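Local coordinates for protein nicotinate phosphoribosyltransferase (Saccharomyces cerevisiae, PDB 1VLP) that catalyses the ATP-dependent synthesis of nicotinate ribonucleotide from nicotinate and phosphoribosyl pyrophosphate, the first step of NAD biosynthesis from nicotinic acid, at residues A[37-42]-A[244-249]; A[78-83]-A[230-235]; A[178-183]-A[219-224]. All blocks are in the same frame, centred on the assembly; numbering follows the deposited sequence.

How the interactions relate
The three contacts are nested along the chain: interaction 1 (37-42 with 244-249) closes a loop that encloses interaction 2 (78-83 with 230-235), which in turn encloses interaction 3 (178-183 with 219-224). Interactions 2 and 3 come nearest, about 6 Å between closest atoms, and strand 222-225 is followed in the chain by helix 228-234. Helix 244-254 follows next; the centre of interaction 1 lies about 26 Å from that of interaction 2 and about 34 Å from that of interaction 3. Interactions 1 and 2 thus tie the N-terminal family region to the TIM-barrel-related one at two separate places, while interaction 3 packs helix 168-181 against an edge of the six-stranded parallel sheet.

Interaction 1 of 3, residues A[37-42]-A[244-249]; sequences TNFPDV and HEWVMG
Phe39 and Trp246 meet where the C-terminal end of helix 26-38, in the N-terminal family region, faces helix 244-254 of the TIM-barrel-related part of the enzyme. The indole puts the far corner of its six-membered ring forward: Trp246 CH2 lies 3.6 Å from Phe39 CE2 and 3.9 Å from Phe39 CD2, close to the plane of the phenyl ring and at its edge. The two ring planes stand 51° apart with centroids 5.7 Å from each other, an oblique pairing. Trp246 reaches this far because its CG is anti to the backbone N (chi1 -175°), which carries the indole out from its helix. Asn38 borders the same corner, its ND2 4.0 Å from Trp246 CH2, with amide and ring planes 60° apart; that nitrogen is hydrogen-bonded to Thr271 OG1 and Ala34 O.

Further out, the indole is positioned by its own polar end, NE1 bonding to Ala264 O of helix 260-272, and by an edge-to-face contact with Trp268. Trp137 touches both Phe39 and Trp246. The Trp246 side chain is about 8 Å from that of Tyr27, which probably binds nicotinate. Asn38 CB sits 3.6 Å above one face of the Phe39 ring, offset toward its rim.

Interaction 2 of 3, residues A[78-83]-A[230-235]; sequences TEEEIE and FAKKYG
Lys232 NZ donates to Glu80 OE2 over 2.7 Å, a short salt bridge that joins helix 228-234 to helix 79-88 at the surface. The ammonium uses the anti lone pair of OE2, the one turned away from the other carboxylate oxygen, and so comes in from the outer side of the group. Both side chains extend toward each other with CG anti to the backbone N, at chi1 -176° for Glu80 and -174° for Lys232. The lysine stays extended as far as CE and then bends at its last torsion, which swings NZ back over the glutamate stem: Lys232 NZ is 3.5 Å from Glu80 CG, while Lys232 CE lies 3.7 Å from the same carbon. Methylene packing thus accompanies the ion pair.

Glu80 rises from the first turn of its helix, whose N-terminus is capped by a capping box. Glu81 N donates to Thr78 OG1 at 3.1 Å, and in return Thr78 N reaches Glu81 OE1 at 2.9 Å, meeting it from above the carboxylate plane. The other oxygen, Glu81 OE2, bonds to Ser20 OG, so this second carboxylate is occupied locally and its OE2 stays 6.9 Å from Lys232 NZ. Tyr84, one turn further along the helix, touches both Lys232 and Ala231.

A methionine in place of Lys232 would probably leave the Glu80 carboxylate without its charged mate and free to turn. Since Glu80 is exposed, water and dissolved ions are likely to screen the attraction, so the pair probably contributes a modest link between the N-terminal and TIM-barrel-related regions, well away from the nicotinate site.

Interaction 3 of 3, residues A[178-183]-A[219-224]; sequences TLFDNG and KSLLLG
Phe180 and Leu221 carry the apolar part of the contact, in which the last turn of helix 168-181 packs against the chain entering strand 222-225, an outermost strand of the parallel sheet. Phe180 CD1 approaches Leu221 CB to 3.5 Å. The two side chains slide past one another in opposite directions, so that Leu221 CD1 comes against the Phe180 backbone, 3.5 Å from Phe180 O. The other methyl, Leu221 CD2, rests 3.9 Å from Gly183 O, and the branched end therefore spans the helix terminus. Phe180 has CG anti to its carbonyl carbon (chi1 -65°), a setting that carries the ring toward the strand. There Phe180 CE1 and CZ each come to 4.1 Å from Leu222 CB. Phe186 of the neighbouring strand and Val211 of helix 197-213 also pack on the phenyl ring.

The hydrogen bonds within the segments belong to the helix end. Gly183, with positive phi, is the C-prime residue of a Schellman motif, closed by bonds from Gly183 N to Phe180 O and from Ile184 N to Leu179 O. Asn182 folds back on the same turn: its ND2 donates to Thr178 O at 2.9 Å in an almost straight bond (178°), with the acceptor in the amide plane. Asn182 N reaches that oxygen from the opposite face, so Thr178 O is gripped by two donors.

Asp181, which points away from the strand segment, forms a salt bridge with Arg217. No hydrogen bond joins the two segments; the direct contact is probably held mainly by van der Waals packing and the burial of Phe180 and Leu222, while the terminal turn satisfies much of its own polar backbone.

Interaction 1 of 3, residues A[37-42]-A[244-249]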
ATOM      1  N   THR A  37     -15.848  11.119  -3.121  1.00  4.90           N
ATOM      2  CA  THR A  37     -17.201  11.094  -2.591  1.00  5.89           C
ATOM      3  C   THR A  37     -17.385  12.129  -1.450  1.00  5.12           C
ATOM      4  O   THR A  37     -18.385  12.863  -1.408  1.00  3.60           O
ATOM      5  CB  THR A  37     -17.622   9.646  -2.186  1.00  5.33           C
ATOM      6  OG1 THR A  37     -17.654   8.771  -3.365  1.00  6.23           O
ATOM      7  CG2 THR A  37     -19.006   9.613  -1.548  1.00  9.44           C
ATOM      8  N   ASN A  38     -16.413  12.190  -0.536  1.00  2.93           N
ATOM      9  CA  ASN A  38     -16.532  12.866   0.736  1.00  3.82           C
ATOM     10  C   ASN A  38     -15.768  14.173   0.836  1.00  2.80           C
ATOM     11  O   ASN A  38     -16.230  15.131   1.450  1.00  2.00           O
ATOM     12  CB  ASN A  38     -16.059  11.911   1.839  1.00  3.22           C
ATOM     13  CG  ASN A  38     -16.954  10.710   1.979  1.00  5.77           C
ATOM     14  OD1 ASN A  38     -18.074  10.831   2.499  1.00  8.44           O
ATOM     15  ND2 ASN A  38     -16.492   9.546   1.547  1.00  2.29           N
ATOM     16  N   PHE A  39     -14.600  14.228   0.201  1.00  2.00           N
ATOM     17  CA  PHE A  39     -13.697  15.369   0.327  1.00  4.06           C
ATOM     18  C   PHE A  39     -13.118  15.868  -1.019  1.00  6.47           C
ATOM     19  O   PHE A  39     -11.929  16.083  -1.144  1.00  9.49           O
ATOM     20  CB  PHE A  39     -12.562  14.994   1.293  1.00  4.04           C
ATOM     21  CG  PHE A  39     -13.053  14.499   2.636  1.00  2.00           C
ATOM     22  CD1 PHE A  39     -13.723  15.347   3.512  1.00  2.00           C
ATOM     23  CD2 PHE A  39     -12.854  13.188   3.036  1.00  3.44           C
ATOM     24  CE1 PHE A  39     -14.164  14.910   4.734  1.00  3.73           C
ATOM     25  CE2 PHE A  39     -13.296  12.753   4.257  1.00  6.35           C
ATOM     26  CZ  PHE A  39     -13.950  13.609   5.108  1.00  8.44           C
ATOM     27  N   PRO A  40     -13.984  16.117  -2.002  1.00 11.20           N
ATOM     28  CA  PRO A  40     -13.552  16.511  -3.369  1.00 16.41           C
ATOM     29  C   PRO A  40     -12.806  17.868  -3.478  1.00 16.02           C
ATOM     30  O   PRO A  40     -12.219  18.184  -4.532  1.00 21.10           O
ATOM     31  CB  PRO A  40     -14.892  16.622  -4.115  1.00 16.78           C
ATOM     32  CG  PRO A  40     -15.883  16.932  -3.069  1.00 12.16           C
ATOM     33  CD  PRO A  40     -15.455  16.128  -1.878  1.00 10.96           C
ATOM     34  N   ASP A  41     -12.873  18.650  -2.421  1.00 15.45           N
ATOM     35  CA  ASP A  41     -12.379  20.046  -2.328  1.00 17.92           C
ATOM     36  C   ASP A  41     -11.046  20.182  -1.539  1.00 11.37           C
ATOM     37  O   ASP A  41     -10.284  21.140  -1.693  1.00 11.14           O
ATOM     38  CB  ASP A  41     -13.415  20.836  -1.547  1.00 19.76           C
ATOM     39  CG  ASP A  41     -13.828  20.136  -0.186  1.00 33.11           C
ATOM     40  OD1 ASP A  41     -14.248  18.911  -0.240  1.00 11.28           O
ATOM     41  OD2 ASP A  41     -13.743  20.828   0.913  1.00 11.52           O
ATOM     42  N   VAL A  42     -10.849  19.257  -0.625  1.00  4.55           N
ATOM     43  CA  VAL A  42      -9.712  19.264   0.290  1.00  4.32           C
ATOM     44  C   VAL A  42      -8.436  19.178  -0.511  1.00  2.00           C
ATOM     45  O   VAL A  42      -8.362  18.460  -1.499  1.00  3.80           O
ATOM     46  CB  VAL A  42      -9.832  18.046   1.273  1.00  3.65           C
ATOM     47  CG1 VAL A  42      -8.556  17.768   2.021  1.00  7.48           C
ATOM     48  CG2 VAL A  42     -11.017  18.232   2.198  1.00  7.64           C
ATOM     49  N   HIS A 244      -3.618   4.160   5.832  1.00  8.02           N
ATOM     50  CA  HIS A 244      -3.433   5.177   6.901  1.00  5.00           C
ATOM     51  C   HIS A 244      -3.857   6.545   6.467  1.00  4.36           C
ATOM     52  O   HIS A 244      -4.375   7.298   7.291  1.00  2.82           O
ATOM     53  CB  HIS A 244      -1.998   5.253   7.422  1.00  6.07           C
ATOM     54  CG  HIS A 244      -1.509   3.998   8.070  1.00 11.12           C
ATOM     55  ND1 HIS A 244      -1.984   3.543   9.280  1.00 12.31           N
ATOM     56  CD2 HIS A 244      -0.613   3.072   7.639  1.00  9.25           C
ATOM     57  CE1 HIS A 244      -1.374   2.403   9.580  1.00 12.33           C
ATOM     58  NE2 HIS A 244      -0.531   2.102   8.601  1.00 14.34           N
ATOM     59  N   GLU A 245      -3.664   6.858   5.178  1.00  5.16           N
ATOM     60  CA  GLU A 245      -3.881   8.226   4.707  1.00  7.32           C
ATOM     61  C   GLU A 245      -5.339   8.666   4.874  1.00  4.43           C
ATOM     62  O   GLU A 245      -5.620   9.839   5.106  1.00  6.13           O
ATOM     63  CB  GLU A 245      -3.331   8.411   3.290  1.00  8.89           C
ATOM     64  CG  GLU A 245      -4.019   7.791   2.208  1.00 11.38           C
ATOM     65  CD  GLU A 245      -3.442   8.223   0.801  1.00 12.75           C
ATOM     66  OE1 GLU A 245      -3.480   9.444   0.519  1.00 25.12           O
ATOM     67  OE2 GLU A 245      -3.091   7.349   0.016  1.00 21.31           O
ATOM     68  N   TRP A 246      -6.265   7.698   4.914  1.00  2.64           N
ATOM     69  CA  TRP A 246      -7.665   7.980   5.186  1.00  3.29           C
ATOM     70  C   TRP A 246      -7.879   8.597   6.526  1.00  3.92           C
ATOM     71  O   TRP A 246      -8.348   9.731   6.594  1.00  2.00           O
ATOM     72  CB  TRP A 246      -8.530   6.721   4.988  1.00  7.45           C
ATOM     73  CG  TRP A 246      -9.977   6.985   5.145  1.00  3.01           C
ATOM     74  CD1 TRP A 246     -10.800   6.425   6.081  1.00  8.45           C
ATOM     75  CD2 TRP A 246     -10.809   7.838   4.342  1.00  5.85           C
ATOM     76  NE1 TRP A 246     -12.061   6.888   5.921  1.00  4.63           N
ATOM     77  CE2 TRP A 246     -12.114   7.749   4.871  1.00  6.26           C
ATOM     78  CE3 TRP A 246     -10.583   8.676   3.228  1.00  4.61           C
ATOM     79  CZ2 TRP A 246     -13.196   8.472   4.338  1.00  9.83           C
ATOM     80  CZ3 TRP A 246     -11.649   9.385   2.704  1.00  6.80           C
ATOM     81  CH2 TRP A 246     -12.925   9.281   3.246  1.00  6.11           C
ATOM     82  N   VAL A 247      -7.577   7.907   7.630  1.00  3.00           N
ATOM     83  CA  VAL A 247      -7.850   8.564   8.933  1.00  4.85           C
ATOM     84  C   VAL A 247      -6.940   9.771   9.190  1.00  2.13           C
ATOM     85  O   VAL A 247      -7.357  10.685   9.866  1.00  3.68           O
ATOM     86  CB  VAL A 247      -7.902   7.612  10.187  1.00  8.05           C
ATOM     87  CG1 VAL A 247      -6.568   7.081  10.539  1.00 11.32           C
ATOM     88  CG2 VAL A 247      -8.551   8.366  11.418  1.00  5.80           C
HETATM   89  N   MSE A 248      -5.712   9.734   8.683  1.00  3.26           N
HETATM   90  CA  MSE A 248      -4.758  10.906   8.769  1.00  4.12           C
HETATM   91  C   MSE A 248      -5.401  12.108   8.132  1.00  4.48           C
HETATM   92  O   MSE A 248      -5.439  13.175   8.743  1.00  4.44           O
HETATM   93  CB  MSE A 248      -3.431  10.573   8.110  1.00  2.77           C
HETATM   94  CG  MSE A 248      -2.609   9.486   8.769  1.00  4.89           C
HETATM   95 SE   MSE A 248      -1.053   9.050   7.699  1.00 13.49          SE
HETATM   96  CE  MSE A 248      -0.087  10.738   7.820  1.00  7.28           C
ATOM     97  N   GLY A 249      -5.970  11.964   6.918  1.00  2.54           N
ATOM     98  CA  GLY A 249      -6.647  13.092   6.274  1.00  5.67           C
ATOM     99  C   GLY A 249      -7.885  13.556   7.010  1.00  3.89           C
ATOM    100  O   GLY A 249      -8.100  14.736   7.225  1.00  6.17           O
TER

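Interaction 2 of 3, residues A[78-83]-A[230-235]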
ATOM      1  N   THR A  78      -9.559   2.777 -19.660  1.00  5.61           N
ATOM      2  CA  THR A  78     -10.235   2.235 -20.844  1.00  7.70           C
ATOM      3  C   THR A  78     -11.614   1.640 -20.510  1.00  5.51           C
ATOM      4  O   THR A  78     -11.947   1.363 -19.342  1.00  5.48           O
ATOM      5  CB  THR A  78      -9.402   1.103 -21.527  1.00  8.34           C
ATOM      6  OG1 THR A  78      -9.447  -0.089 -20.720  1.00  5.17           O
ATOM      7  CG2 THR A  78      -7.930   1.564 -21.784  1.00 10.35           C
ATOM      8  N   GLU A  79     -12.387   1.371 -21.540  1.00  5.73           N
ATOM      9  CA  GLU A  79     -13.689   0.738 -21.366  1.00  3.00           C
ATOM     10  C   GLU A  79     -13.604  -0.571 -20.616  1.00  4.24           C
ATOM     11  O   GLU A  79     -14.394  -0.848 -19.692  1.00  5.06           O
ATOM     12  CB  GLU A  79     -14.299   0.501 -22.763  1.00  5.61           C
ATOM     13  CG  GLU A  79     -15.737   0.324 -22.798  1.00 13.98           C
ATOM     14  CD  GLU A  79     -16.209   0.410 -24.257  1.00 27.83           C
ATOM     15  OE1 GLU A  79     -16.170  -0.633 -24.948  1.00 32.96           O
ATOM     16  OE2 GLU A  79     -16.533   1.531 -24.723  1.00 26.76           O
ATOM     17  N   GLU A  80     -12.623  -1.387 -20.998  1.00  6.38           N
ATOM     18  CA  GLU A  80     -12.409  -2.721 -20.394  1.00 11.35           C
ATOM     19  C   GLU A  80     -11.968  -2.578 -18.941  1.00  5.11           C
ATOM     20  O   GLU A  80     -12.366  -3.349 -18.082  1.00  7.04           O
ATOM     21  CB  GLU A  80     -11.327  -3.464 -21.188  1.00 14.16           C
ATOM     22  CG  GLU A  80     -11.024  -4.907 -20.761  1.00 24.83           C
ATOM     23  CD  GLU A  80     -10.212  -5.675 -21.820  1.00 24.97           C
ATOM     24  OE1 GLU A  80     -10.422  -5.409 -23.037  1.00 37.93           O
ATOM     25  OE2 GLU A  80      -9.369  -6.533 -21.442  1.00 30.59           O
ATOM     26  N   GLU A  81     -11.181  -1.550 -18.654  1.00  2.67           N
ATOM     27  CA  GLU A  81     -10.731  -1.305 -17.286  1.00  4.77           C
ATOM     28  C   GLU A  81     -11.899  -0.902 -16.396  1.00  4.66           C
ATOM     29  O   GLU A  81     -12.020  -1.388 -15.257  1.00  4.14           O
ATOM     30  CB  GLU A  81      -9.640  -0.252 -17.264  1.00  4.39           C
ATOM     31  CG  GLU A  81      -8.336  -0.835 -17.883  1.00 10.32           C
ATOM     32  CD  GLU A  81      -7.280   0.202 -18.089  1.00  8.08           C
ATOM     33  OE1 GLU A  81      -7.610   1.392 -17.942  1.00  7.22           O
ATOM     34  OE2 GLU A  81      -6.122  -0.201 -18.398  1.00 13.49           O
ATOM     35  N   ILE A  82     -12.757  -0.035 -16.906  1.00  2.29           N
ATOM     36  CA  ILE A  82     -13.909   0.399 -16.113  1.00  2.84           C
ATOM     37  C   ILE A  82     -14.861  -0.802 -15.882  1.00  3.75           C
ATOM     38  O   ILE A  82     -15.396  -1.008 -14.781  1.00  3.14           O
ATOM     39  CB  ILE A  82     -14.623   1.550 -16.796  1.00  3.00           C
ATOM     40  CG1 ILE A  82     -13.745   2.817 -16.803  1.00  4.65           C
ATOM     41  CG2 ILE A  82     -16.031   1.778 -16.187  1.00  7.97           C
ATOM     42  CD1 ILE A  82     -13.651   3.506 -15.560  1.00  4.92           C
ATOM     43  N   GLU A  83     -15.064  -1.591 -16.916  1.00  4.29           N
ATOM     44  CA  GLU A  83     -15.852  -2.816 -16.745  1.00  6.88           C
ATOM     45  C   GLU A  83     -15.254  -3.711 -15.649  1.00  3.39           C
ATOM     46  O   GLU A  83     -16.001  -4.267 -14.843  1.00  2.95           O
ATOM     47  CB  GLU A  83     -15.987  -3.594 -18.035  1.00  6.62           C
ATOM     48  CG  GLU A  83     -16.983  -4.790 -17.889  1.00 14.58           C
ATOM     49  CD  GLU A  83     -18.285  -4.444 -17.087  1.00 26.96           C
ATOM     50  OE1 GLU A  83     -19.033  -3.522 -17.557  1.00 13.99           O
ATOM     51  OE2 GLU A  83     -18.531  -5.094 -15.997  1.00 13.16           O
ATOM     52  N   PHE A 230      -2.462  -6.801 -12.520  1.00  2.64           N
ATOM     53  CA  PHE A 230      -2.024  -8.211 -12.419  1.00  3.83           C
ATOM     54  C   PHE A 230      -3.151  -9.113 -11.985  1.00  3.56           C
ATOM     55  O   PHE A 230      -3.206 -10.254 -12.410  1.00  4.50           O
ATOM     56  CB  PHE A 230      -0.816  -8.369 -11.524  1.00  4.44           C
ATOM     57  CG  PHE A 230       0.480  -7.924 -12.183  1.00  5.46           C
ATOM     58  CD1 PHE A 230       0.888  -8.527 -13.352  1.00  5.08           C
ATOM     59  CD2 PHE A 230       1.279  -6.944 -11.636  1.00  3.11           C
ATOM     60  CE1 PHE A 230       2.076  -8.178 -13.979  1.00  7.83           C
ATOM     61  CE2 PHE A 230       2.513  -6.538 -12.285  1.00  5.27           C
ATOM     62  CZ  PHE A 230       2.884  -7.168 -13.458  1.00  5.85           C
ATOM     63  N   ALA A 231      -4.052  -8.631 -11.121  1.00  2.22           N
ATOM     64  CA  ALA A 231      -5.257  -9.417 -10.779  1.00  2.25           C
ATOM     65  C   ALA A 231      -6.030  -9.757 -12.077  1.00  3.80           C
ATOM     66  O   ALA A 231      -6.405 -10.890 -12.332  1.00  4.37           O
ATOM     67  CB  ALA A 231      -6.103  -8.647  -9.927  1.00  3.56           C
ATOM     68  N   LYS A 232      -6.248  -8.730 -12.887  1.00  3.84           N
ATOM     69  CA  LYS A 232      -6.959  -8.878 -14.169  1.00  5.13           C
ATOM     70  C   LYS A 232      -6.217  -9.838 -15.098  1.00  5.45           C
ATOM     71  O   LYS A 232      -6.838 -10.734 -15.683  1.00  4.12           O
ATOM     72  CB  LYS A 232      -7.157  -7.517 -14.824  1.00  6.81           C
ATOM     73  CG  LYS A 232      -8.027  -7.526 -16.105  1.00  6.66           C
ATOM     74  CD  LYS A 232      -8.238  -6.063 -16.533  1.00  7.83           C
ATOM     75  CE  LYS A 232      -9.176  -5.967 -17.705  1.00 15.19           C
ATOM     76  NZ  LYS A 232      -8.581  -6.630 -18.887  1.00 17.72           N
ATOM     77  N   LYS A 233      -4.913  -9.638 -15.248  1.00  6.36           N
ATOM     78  CA  LYS A 233      -4.094 -10.438 -16.122  1.00  4.62           C
ATOM     79  C   LYS A 233      -4.100 -11.948 -15.772  1.00  5.36           C
ATOM     80  O   LYS A 233      -4.233 -12.798 -16.651  1.00  3.99           O
ATOM     81  CB  LYS A 233      -2.667  -9.949 -16.102  1.00  3.67           C
ATOM     82  CG  LYS A 233      -1.736 -10.669 -17.082  1.00  4.48           C
ATOM     83  CD  LYS A 233      -0.415 -10.055 -17.185  1.00  4.01           C
ATOM     84  CE  LYS A 233       0.476 -10.909 -18.089  1.00  5.90           C
ATOM     85  NZ  LYS A 233       1.859 -10.366 -18.265  1.00  8.90           N
ATOM     86  N   TYR A 234      -3.933 -12.252 -14.492  1.00  3.67           N
ATOM     87  CA  TYR A 234      -3.740 -13.635 -13.994  1.00  4.79           C
ATOM     88  C   TYR A 234      -5.015 -14.288 -13.492  1.00  6.11           C
ATOM     89  O   TYR A 234      -5.014 -15.483 -13.087  1.00  5.59           O
ATOM     90  CB  TYR A 234      -2.597 -13.649 -12.963  1.00  4.77           C
ATOM     91  CG  TYR A 234      -1.289 -13.477 -13.670  1.00  4.57           C
ATOM     92  CD1 TYR A 234      -0.680 -14.545 -14.311  1.00  4.26           C
ATOM     93  CD2 TYR A 234      -0.623 -12.254 -13.668  1.00  5.13           C
ATOM     94  CE1 TYR A 234       0.516 -14.407 -14.996  1.00  8.43           C
ATOM     95  CE2 TYR A 234       0.591 -12.086 -14.379  1.00  5.32           C
ATOM     96  CZ  TYR A 234       1.157 -13.169 -15.037  1.00  5.63           C
ATOM     97  OH  TYR A 234       2.352 -13.023 -15.716  1.00  5.47           O
ATOM     98  N   GLY A 235      -6.129 -13.561 -13.610  1.00  5.30           N
ATOM     99  CA  GLY A 235      -7.438 -14.091 -13.298  1.00  3.76           C
ATOM    100  C   GLY A 235      -7.680 -14.371 -11.835  1.00  5.01           C
ATOM    101  O   GLY A 235      -8.390 -15.321 -11.496  1.00  8.58           O
TER

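Interaction 3 of 3, residues A[178-183]-A[219-224]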
ATOM      1  N   THR A 178       5.557 -23.180  -0.176  1.00  4.49           N
ATOM      2  CA  THR A 178       5.684 -23.311   1.274  1.00  3.20           C
ATOM      3  C   THR A 178       4.467 -22.767   2.000  1.00  5.56           C
ATOM      4  O   THR A 178       3.937 -23.378   2.954  1.00  3.53           O
ATOM      5  CB  THR A 178       6.977 -22.669   1.768  1.00  4.07           C
ATOM      6  OG1 THR A 178       8.084 -23.287   1.095  1.00  6.55           O
ATOM      7  CG2 THR A 178       7.161 -22.839   3.279  1.00  4.12           C
ATOM      8  N   LEU A 179       4.028 -21.591   1.573  1.00  2.81           N
ATOM      9  CA  LEU A 179       2.871 -20.953   2.155  1.00  5.31           C
ATOM     10  C   LEU A 179       1.649 -21.887   2.050  1.00  3.24           C
ATOM     11  O   LEU A 179       0.999 -22.151   3.039  1.00  3.02           O
ATOM     12  CB  LEU A 179       2.665 -19.595   1.488  1.00  4.31           C
ATOM     13  CG  LEU A 179       3.690 -18.511   1.832  1.00  4.23           C
ATOM     14  CD1 LEU A 179       3.655 -17.333   0.803  1.00  4.99           C
ATOM     15  CD2 LEU A 179       3.522 -18.000   3.228  1.00 11.24           C
ATOM     16  N   PHE A 180       1.391 -22.400   0.859  1.00  4.49           N
ATOM     17  CA  PHE A 180       0.257 -23.277   0.624  1.00  6.16           C
ATOM     18  C   PHE A 180       0.343 -24.562   1.461  1.00  6.05           C
ATOM     19  O   PHE A 180      -0.646 -24.991   2.040  1.00  5.94           O
ATOM     20  CB  PHE A 180       0.152 -23.621  -0.844  1.00  6.50           C
ATOM     21  CG  PHE A 180      -0.163 -22.469  -1.761  1.00  4.73           C
ATOM     22  CD1 PHE A 180      -0.988 -21.393  -1.391  1.00  5.61           C
ATOM     23  CD2 PHE A 180       0.363 -22.489  -3.029  1.00  7.49           C
ATOM     24  CE1 PHE A 180      -1.262 -20.404  -2.300  1.00  4.04           C
ATOM     25  CE2 PHE A 180       0.113 -21.492  -3.905  1.00  6.41           C
ATOM     26  CZ  PHE A 180      -0.697 -20.465  -3.554  1.00  4.72           C
ATOM     27  N   ASP A 181       1.537 -25.144   1.592  1.00  5.52           N
ATOM     28  CA  ASP A 181       1.699 -26.320   2.489  1.00  8.20           C
ATOM     29  C   ASP A 181       1.360 -26.076   3.935  1.00  5.59           C
ATOM     30  O   ASP A 181       1.014 -26.995   4.655  1.00  6.56           O
ATOM     31  CB  ASP A 181       3.119 -26.813   2.505  1.00  8.97           C
ATOM     32  CG  ASP A 181       3.570 -27.292   1.194  1.00  9.23           C
ATOM     33  OD1 ASP A 181       2.732 -27.603   0.318  1.00 11.68           O
ATOM     34  OD2 ASP A 181       4.794 -27.347   1.044  1.00 15.60           O
ATOM     35  N   ASN A 182       1.507 -24.834   4.368  1.00  2.95           N
ATOM     36  CA  ASN A 182       1.154 -24.419   5.712  1.00  5.18           C
ATOM     37  C   ASN A 182      -0.248 -23.825   5.822  1.00  5.89           C
ATOM     38  O   ASN A 182      -0.636 -23.275   6.861  1.00  7.61           O
ATOM     39  CB  ASN A 182       2.228 -23.436   6.180  1.00  4.43           C
ATOM     40  CG  ASN A 182       3.496 -24.151   6.603  1.00  7.67           C
ATOM     41  OD1 ASN A 182       3.626 -24.529   7.754  1.00  9.46           O
ATOM     42  ND2 ASN A 182       4.425 -24.344   5.677  1.00  7.13           N
ATOM     43  N   GLY A 183      -1.041 -23.979   4.751  1.00  6.63           N
ATOM     44  CA  GLY A 183      -2.405 -23.472   4.724  1.00  7.04           C
ATOM     45  C   GLY A 183      -2.550 -21.976   4.898  1.00  7.12           C
ATOM     46  O   GLY A 183      -3.564 -21.510   5.392  1.00  9.17           O
ATOM     47  N   LYS A 219      -5.965 -22.835  -4.774  1.00  8.56           N
ATOM     48  CA  LYS A 219      -6.738 -21.689  -5.284  1.00  7.44           C
ATOM     49  C   LYS A 219      -7.351 -20.860  -4.205  1.00  9.79           C
ATOM     50  O   LYS A 219      -7.313 -19.635  -4.297  1.00 10.78           O
ATOM     51  CB  LYS A 219      -7.818 -22.135  -6.287  1.00  8.35           C
ATOM     52  CG  LYS A 219      -7.200 -22.394  -7.616  1.00  9.41           C
ATOM     53  CD  LYS A 219      -8.291 -22.711  -8.668  1.00 20.26           C
ATOM     54  CE  LYS A 219      -7.728 -23.063 -10.052  1.00 32.91           C
ATOM     55  NZ  LYS A 219      -6.331 -22.533 -10.281  1.00 39.43           N
ATOM     56  N   SER A 220      -7.906 -21.516  -3.185  1.00  6.99           N
ATOM     57  CA  SER A 220      -8.544 -20.809  -2.090  1.00  8.70           C
ATOM     58  C   SER A 220      -7.568 -20.212  -1.065  1.00  6.84           C
ATOM     59  O   SER A 220      -7.984 -19.449  -0.188  1.00  7.78           O
ATOM     60  CB  SER A 220      -9.581 -21.687  -1.378  1.00 10.38           C
ATOM     61  OG  SER A 220      -8.996 -22.775  -0.710  1.00  9.10           O
ATOM     62  N   LEU A 221      -6.301 -20.595  -1.128  1.00  5.78           N
ATOM     63  CA  LEU A 221      -5.292 -20.014  -0.246  1.00  4.47           C
ATOM     64  C   LEU A 221      -4.720 -18.689  -0.815  1.00  5.91           C
ATOM     65  O   LEU A 221      -4.319 -17.801  -0.064  1.00  7.22           O
ATOM     66  CB  LEU A 221      -4.167 -21.043  -0.011  1.00  4.90           C
ATOM     67  CG  LEU A 221      -4.628 -22.377   0.611  1.00  2.66           C
ATOM     68  CD1 LEU A 221      -3.489 -23.329   0.774  1.00  5.85           C
ATOM     69  CD2 LEU A 221      -5.323 -22.185   1.946  1.00  6.88           C
ATOM     70  N   LEU A 222      -4.624 -18.601  -2.137  1.00  4.49           N
ATOM     71  CA  LEU A 222      -4.195 -17.369  -2.776  1.00  5.21           C
ATOM     72  C   LEU A 222      -5.426 -16.427  -2.828  1.00  4.56           C
ATOM     73  O   LEU A 222      -6.406 -16.665  -3.554  1.00  4.13           O
ATOM     74  CB  LEU A 222      -3.629 -17.636  -4.170  1.00  3.71           C
ATOM     75  CG  LEU A 222      -3.291 -16.343  -4.895  1.00  3.15           C
ATOM     76  CD1 LEU A 222      -2.131 -15.597  -4.174  1.00  4.43           C
ATOM     77  CD2 LEU A 222      -2.956 -16.568  -6.311  1.00  4.66           C
ATOM     78  N   LEU A 223      -5.374 -15.408  -2.006  1.00  3.43           N
ATOM     79  CA  LEU A 223      -6.445 -14.442  -1.934  1.00  5.42           C
ATOM     80  C   LEU A 223      -6.481 -13.614  -3.194  1.00  4.94           C
ATOM     81  O   LEU A 223      -7.563 -13.211  -3.666  1.00  4.69           O
ATOM     82  CB  LEU A 223      -6.274 -13.535  -0.722  1.00  7.02           C
ATOM     83  CG  LEU A 223      -6.327 -14.317   0.592  1.00 12.06           C
ATOM     84  CD1 LEU A 223      -6.065 -13.365   1.771  1.00 15.29           C
ATOM     85  CD2 LEU A 223      -7.622 -15.054   0.739  1.00 16.12           C
ATOM     86  N   GLY A 224      -5.286 -13.329  -3.696  1.00  3.53           N
ATOM     87  CA  GLY A 224      -5.082 -12.509  -4.905  1.00  3.65           C
ATOM     88  C   GLY A 224      -3.879 -11.616  -4.836  1.00  4.36           C
ATOM     89  O   GLY A 224      -2.831 -11.960  -4.252  1.00  6.12           O
TER